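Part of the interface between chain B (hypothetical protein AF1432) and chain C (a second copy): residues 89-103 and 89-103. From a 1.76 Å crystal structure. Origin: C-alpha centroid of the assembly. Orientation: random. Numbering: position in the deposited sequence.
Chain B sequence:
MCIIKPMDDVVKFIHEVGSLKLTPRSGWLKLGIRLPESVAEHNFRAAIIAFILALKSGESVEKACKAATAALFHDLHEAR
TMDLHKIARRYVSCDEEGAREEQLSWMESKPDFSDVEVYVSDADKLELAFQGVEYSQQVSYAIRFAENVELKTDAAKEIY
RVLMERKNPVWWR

Chain B 89-103: RRYVSCDEEGAREEQ
Chain C 89-103: RRYVSCDEEGAREEQ

Residues 89-103 of chains B and C pair about a near-twofold centred on Ser B93 and Ser C93, burying 771 Å² summed over both sides. In each chain an extended strand, 92-94 (phi -111° to -123°, psi roughly 125° to 140°), leads through Asp B95 or Asp C95 (phi near -87°, psi 78°) into a helix, 96-103. The strands run antiparallel at 160°, with Val B92 opposite Cys C94, Ser B93 opposite Ser C93 and Cys B94 opposite Val C92. Four backbone hydrogen bonds fix this register: Ser B93 N to Ser C93 O and Ser C93 N to Ser B93 O, both 2.9 Å, Asp C95 N to Tyr B91 O, 2.8 Å, and Asp B95 N to Tyr C91 O, 2.9 Å. Valines and cysteines share one sheet face, where Val B92 CG1 meets Val C92 CG1 at 3.1 Å (both chi1 t); the serines (chi1 p) occupy the other, Ser B93 OG lying 2.4 Å from Ser C93 OG.

Tyr B91 and Tyr C91 cover the most surface, 121 Å² each. With chi1 m and chi2 near 90°, each ring takes an alanine methyl over its face, a CH-pi contact: Ala C99 CB lies 3.9 Å from the Tyr B91 centroid, Ala B99 CB equally far from that of Tyr C91. At the ring edge the hydroxyls donate very short hydrogen bonds, Tyr B91 OH to Glu C102 OE1 at 2.4 Å and Tyr C91 OH to Glu B102 OE1 at 2.3 Å.

Each Glu 102 carboxylate (chi1 m, chi2 t) also offsets an arginine's charge. Arg C90 chelates Glu B102 in plane, NE to OE1 2.7 Å and NH2 to OE2 2.8 Å; Arg B90 NH2 lies 2.8 Å from Glu C102 OE2, out of the guanidinium plane, a purely charge-based salt bridge. Asp B95 OD2 and Asp C95 OD1 cap first-turn N-H groups, Gly B98 N (2.8 Å) and Gly C98 N (2.9 Å).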

# COMPACT_ATOMS: atom_id res chain seq x y z
N ARG B 89 10.03 13.31 -3.87
CA ARG B 89 11.22 13.00 -4.66
C ARG B 89 12.16 14.19 -4.77
O ARG B 89 13.31 14.05 -5.17
CB ARG B 89 10.82 12.50 -6.04
CG ARG B 89 11.06 11.00 -6.25
CD ARG B 89 9.79 10.29 -6.67
NE ARG B 89 9.19 10.93 -7.85
CZ ARG B 89 7.96 10.67 -8.29
NH1 ARG B 89 7.20 9.78 -7.66
NH2 ARG B 89 7.49 11.32 -9.35
N ARG B 90 11.67 15.38 -4.41
CA ARG B 90 12.51 16.57 -4.46
C ARG B 90 13.55 16.56 -3.35
O ARG B 90 14.68 17.04 -3.53
CB ARG B 90 11.69 17.84 -4.32
CG ARG B 90 12.58 19.02 -3.95
CD ARG B 90 11.94 20.35 -4.21
NE ARG B 90 12.97 21.36 -4.35
CZ ARG B 90 12.74 22.62 -4.71
NH1 ARG B 90 11.50 23.02 -4.96
NH2 ARG B 90 13.77 23.46 -4.85
N TYR B 91 13.17 16.01 -2.19
CA TYR B 91 14.06 15.95 -1.04
C TYR B 91 14.41 14.54 -0.62
O TYR B 91 15.20 14.35 0.29
CB TYR B 91 13.43 16.66 0.17
CG TYR B 91 12.71 17.94 -0.17
CD1 TYR B 91 11.37 17.94 -0.56
CD2 TYR B 91 13.37 19.16 -0.09
CE1 TYR B 91 10.71 19.13 -0.86
CE2 TYR B 91 12.72 20.35 -0.38
CZ TYR B 91 11.40 20.33 -0.76
OH TYR B 91 10.77 21.51 -1.02
N VAL B 92 13.81 13.55 -1.27
CA VAL B 92 14.06 12.17 -0.87
C VAL B 92 14.72 11.28 -1.91
O VAL B 92 14.21 11.12 -3.02
CB VAL B 92 12.74 11.50 -0.43
CG1 VAL B 92 12.98 10.05 -0.09
CG2 VAL B 92 12.17 12.23 0.78
N SER B 93 15.86 10.70 -1.54
CA SER B 93 16.59 9.79 -2.43
C SER B 93 16.50 8.37 -1.87
O SER B 93 16.74 8.13 -0.68
CB SER B 93 18.06 10.20 -2.56
OG SER B 93 18.78 9.85 -1.38
N CYS B 94 16.18 7.43 -2.74
CA CYS B 94 16.00 6.05 -2.34
C CYS B 94 16.90 5.05 -3.06
O CYS B 94 17.11 5.14 -4.26
CB CYS B 94 14.54 5.67 -2.54
SG CYS B 94 14.20 3.92 -2.56
N ASP B 95 17.45 4.11 -2.30
CA ASP B 95 18.29 3.07 -2.89
C ASP B 95 17.34 1.96 -3.31
O ASP B 95 17.21 0.95 -2.62
CB ASP B 95 19.27 2.55 -1.85
CG ASP B 95 20.11 1.38 -2.35
OD1 ASP B 95 20.70 0.69 -1.50
OD2 ASP B 95 20.18 1.16 -3.58
N GLU B 96 16.68 2.15 -4.44
CA GLU B 96 15.73 1.17 -4.95
C GLU B 96 16.37 -0.19 -5.24
O GLU B 96 15.81 -1.24 -4.89
CB GLU B 96 15.09 1.71 -6.23
CG GLU B 96 14.06 0.77 -6.85
CD GLU B 96 13.58 1.25 -8.20
OE1 GLU B 96 13.26 2.46 -8.32
OE2 GLU B 96 13.52 0.42 -9.15
N GLU B 97 17.54 -0.17 -5.87
CA GLU B 97 18.25 -1.40 -6.21
C GLU B 97 18.57 -2.14 -4.91
O GLU B 97 18.41 -3.36 -4.82
CB GLU B 97 19.53 -1.05 -6.98
CG GLU B 97 20.07 -2.15 -7.89
CD GLU B 97 21.21 -1.66 -8.77
OE1 GLU B 97 20.99 -0.72 -9.57
OE2 GLU B 97 22.34 -2.21 -8.67
N GLY B 98 19.02 -1.40 -3.90
CA GLY B 98 19.32 -2.02 -2.62
C GLY B 98 18.09 -2.71 -2.05
O GLY B 98 18.13 -3.89 -1.71
N ALA B 99 16.99 -1.97 -1.97
CA ALA B 99 15.74 -2.51 -1.44
C ALA B 99 15.31 -3.75 -2.21
O ALA B 99 15.01 -4.79 -1.61
CB ALA B 99 14.64 -1.44 -1.51
N ARG B 100 15.28 -3.64 -3.53
CA ARG B 100 14.88 -4.76 -4.38
C ARG B 100 15.73 -6.01 -4.16
O ARG B 100 15.22 -7.13 -4.08
CB ARG B 100 14.96 -4.35 -5.85
CG ARG B 100 14.65 -5.47 -6.82
CD ARG B 100 14.73 -5.02 -8.26
NE ARG B 100 14.50 -6.13 -9.18
CZ ARG B 100 15.27 -7.21 -9.27
NH1 ARG B 100 16.34 -7.33 -8.50
NH2 ARG B 100 14.97 -8.18 -10.14
N GLU B 101 17.04 -5.79 -4.06
CA GLU B 101 17.97 -6.90 -3.86
C GLU B 101 17.69 -7.68 -2.57
O GLU B 101 17.52 -8.90 -2.59
CB GLU B 101 19.41 -6.39 -3.83
CG GLU B 101 20.39 -7.48 -3.49
CD GLU B 101 21.77 -6.94 -3.22
OE1 GLU B 101 21.87 -5.96 -2.45
OE2 GLU B 101 22.74 -7.51 -3.77
N GLU B 102 17.65 -6.95 -1.46
CA GLU B 102 17.39 -7.54 -0.16
C GLU B 102 16.01 -8.19 -0.17
O GLU B 102 15.82 -9.29 0.35
CB GLU B 102 17.45 -6.47 0.93
CG GLU B 102 18.66 -5.59 0.85
CD GLU B 102 19.06 -5.01 2.18
OE1 GLU B 102 18.17 -4.60 2.95
OE2 GLU B 102 20.28 -4.97 2.46
N GLN B 103 15.05 -7.51 -0.79
CA GLN B 103 13.69 -8.02 -0.86
C GLN B 103 13.60 -9.32 -1.65
O GLN B 103 12.86 -10.24 -1.26
CB GLN B 103 12.77 -6.97 -1.47
CG GLN B 103 11.30 -7.34 -1.49
CD GLN B 103 10.45 -6.27 -2.16
OE1 GLN B 103 10.60 -5.99 -3.36
NE2 GLN B 103 9.56 -5.65 -1.38
N ARG C 89 13.70 4.07 6.26
CA ARG C 89 14.92 4.82 6.53
C ARG C 89 16.18 4.00 6.23
O ARG C 89 17.26 4.56 6.10
CB ARG C 89 14.92 5.33 7.97
CG ARG C 89 14.64 6.84 8.09
CD ARG C 89 13.62 7.14 9.18
NE ARG C 89 13.92 6.40 10.40
CZ ARG C 89 13.00 6.02 11.29
NH1 ARG C 89 11.72 6.30 11.10
NH2 ARG C 89 13.38 5.31 12.36
N ARG C 90 16.03 2.69 6.11
CA ARG C 90 17.17 1.83 5.79
C ARG C 90 17.63 2.08 4.36
O ARG C 90 18.84 2.02 4.08
CB ARG C 90 16.82 0.35 5.94
CG ARG C 90 17.95 -0.57 5.45
CD ARG C 90 17.56 -2.05 5.50
NE ARG C 90 18.62 -2.90 4.98
CZ ARG C 90 19.80 -3.07 5.58
NH1 ARG C 90 20.05 -2.45 6.73
NH2 ARG C 90 20.73 -3.85 5.03
N TYR C 91 16.67 2.36 3.48
CA TYR C 91 16.96 2.61 2.07
C TYR C 91 16.66 4.04 1.63
O TYR C 91 16.99 4.42 0.52
CB TYR C 91 16.14 1.68 1.17
CG TYR C 91 16.10 0.25 1.64
CD1 TYR C 91 15.12 -0.19 2.54
CD2 TYR C 91 17.04 -0.67 1.20
CE1 TYR C 91 15.09 -1.50 2.99
CE2 TYR C 91 17.02 -1.99 1.64
CZ TYR C 91 16.04 -2.39 2.53
OH TYR C 91 16.03 -3.70 2.95
N VAL C 92 16.03 4.83 2.50
CA VAL C 92 15.67 6.19 2.13
C VAL C 92 16.33 7.31 2.93
O VAL C 92 16.27 7.34 4.16
CB VAL C 92 14.14 6.37 2.21
CG1 VAL C 92 13.76 7.77 1.82
CG2 VAL C 92 13.45 5.38 1.27
N SER C 93 16.94 8.25 2.20
CA SER C 93 17.61 9.40 2.82
C SER C 93 16.89 10.68 2.39
O SER C 93 16.61 10.91 1.21
CB SER C 93 19.07 9.47 2.38
OG SER C 93 19.14 9.72 0.99
N CYS C 94 16.63 11.53 3.37
CA CYS C 94 15.90 12.75 3.13
C CYS C 94 16.60 14.05 3.54
O CYS C 94 17.17 14.15 4.62
CB CYS C 94 14.56 12.64 3.85
SG CYS C 94 13.80 14.18 4.20
N ASP C 95 16.55 15.04 2.66
CA ASP C 95 17.16 16.33 2.96
C ASP C 95 16.14 17.14 3.74
O ASP C 95 15.46 18.02 3.19
CB ASP C 95 17.57 17.03 1.66
CG ASP C 95 17.98 18.48 1.86
OD1 ASP C 95 18.51 18.84 2.94
OD2 ASP C 95 17.78 19.26 0.91
N GLU C 96 16.03 16.82 5.02
CA GLU C 96 15.10 17.47 5.94
C GLU C 96 15.38 18.96 6.06
O GLU C 96 14.45 19.78 6.04
CB GLU C 96 15.23 16.82 7.30
CG GLU C 96 14.39 17.45 8.38
CD GLU C 96 14.57 16.74 9.70
OE1 GLU C 96 14.64 15.48 9.67
OE2 GLU C 96 14.62 17.42 10.75
N GLU C 97 16.65 19.31 6.18
CA GLU C 97 17.05 20.71 6.31
C GLU C 97 16.58 21.49 5.07
O GLU C 97 16.03 22.58 5.18
CB GLU C 97 18.58 20.78 6.47
CG GLU C 97 19.12 22.07 7.10
CD GLU C 97 20.56 21.92 7.55
OE1 GLU C 97 20.78 21.31 8.63
OE2 GLU C 97 21.48 22.39 6.83
N GLY C 98 16.78 20.90 3.89
CA GLY C 98 16.32 21.56 2.68
C GLY C 98 14.80 21.73 2.69
O GLY C 98 14.28 22.83 2.48
N ALA C 99 14.09 20.64 2.95
CA ALA C 99 12.63 20.68 3.00
C ALA C 99 12.15 21.78 3.93
O ALA C 99 11.34 22.63 3.55
CB ALA C 99 12.08 19.32 3.46
N ARG C 100 12.67 21.77 5.16
CA ARG C 100 12.30 22.77 6.15
C ARG C 100 12.59 24.19 5.65
O ARG C 100 11.78 25.11 5.82
CB ARG C 100 13.07 22.52 7.45
CG ARG C 100 12.80 23.54 8.53
CD ARG C 100 13.53 23.20 9.82
NE ARG C 100 13.39 24.27 10.81
CZ ARG C 100 13.85 25.51 10.64
NH1 ARG C 100 14.49 25.84 9.52
NH2 ARG C 100 13.67 26.43 11.59
N GLU C 101 13.75 24.34 5.02
CA GLU C 101 14.20 25.63 4.49
C GLU C 101 13.14 26.24 3.58
O GLU C 101 12.60 27.32 3.84
CB GLU C 101 15.50 25.44 3.70
CG GLU C 101 16.38 26.67 3.69
CD GLU C 101 16.86 27.01 5.09
OE1 GLU C 101 17.69 26.24 5.65
OE2 GLU C 101 16.41 28.05 5.65
N GLU C 102 12.87 25.52 2.50
CA GLU C 102 11.90 25.94 1.51
C GLU C 102 10.51 26.08 2.11
O GLU C 102 9.78 27.04 1.82
CB GLU C 102 11.89 24.94 0.36
CG GLU C 102 13.28 24.54 -0.07
CD GLU C 102 13.30 23.92 -1.44
OE1 GLU C 102 12.37 23.17 -1.78
OE2 GLU C 102 14.27 24.19 -2.19
N GLN C 103 10.13 25.13 2.96
CA GLN C 103 8.82 25.17 3.58
C GLN C 103 8.64 26.42 4.43
O GLN C 103 7.58 27.04 4.42
CB GLN C 103 8.59 23.91 4.43
CG GLN C 103 7.27 23.85 5.14
CD GLN C 103 7.11 22.57 5.97
OE1 GLN C 103 7.85 22.32 6.93
NE2 GLN C 103 6.14 21.73 5.58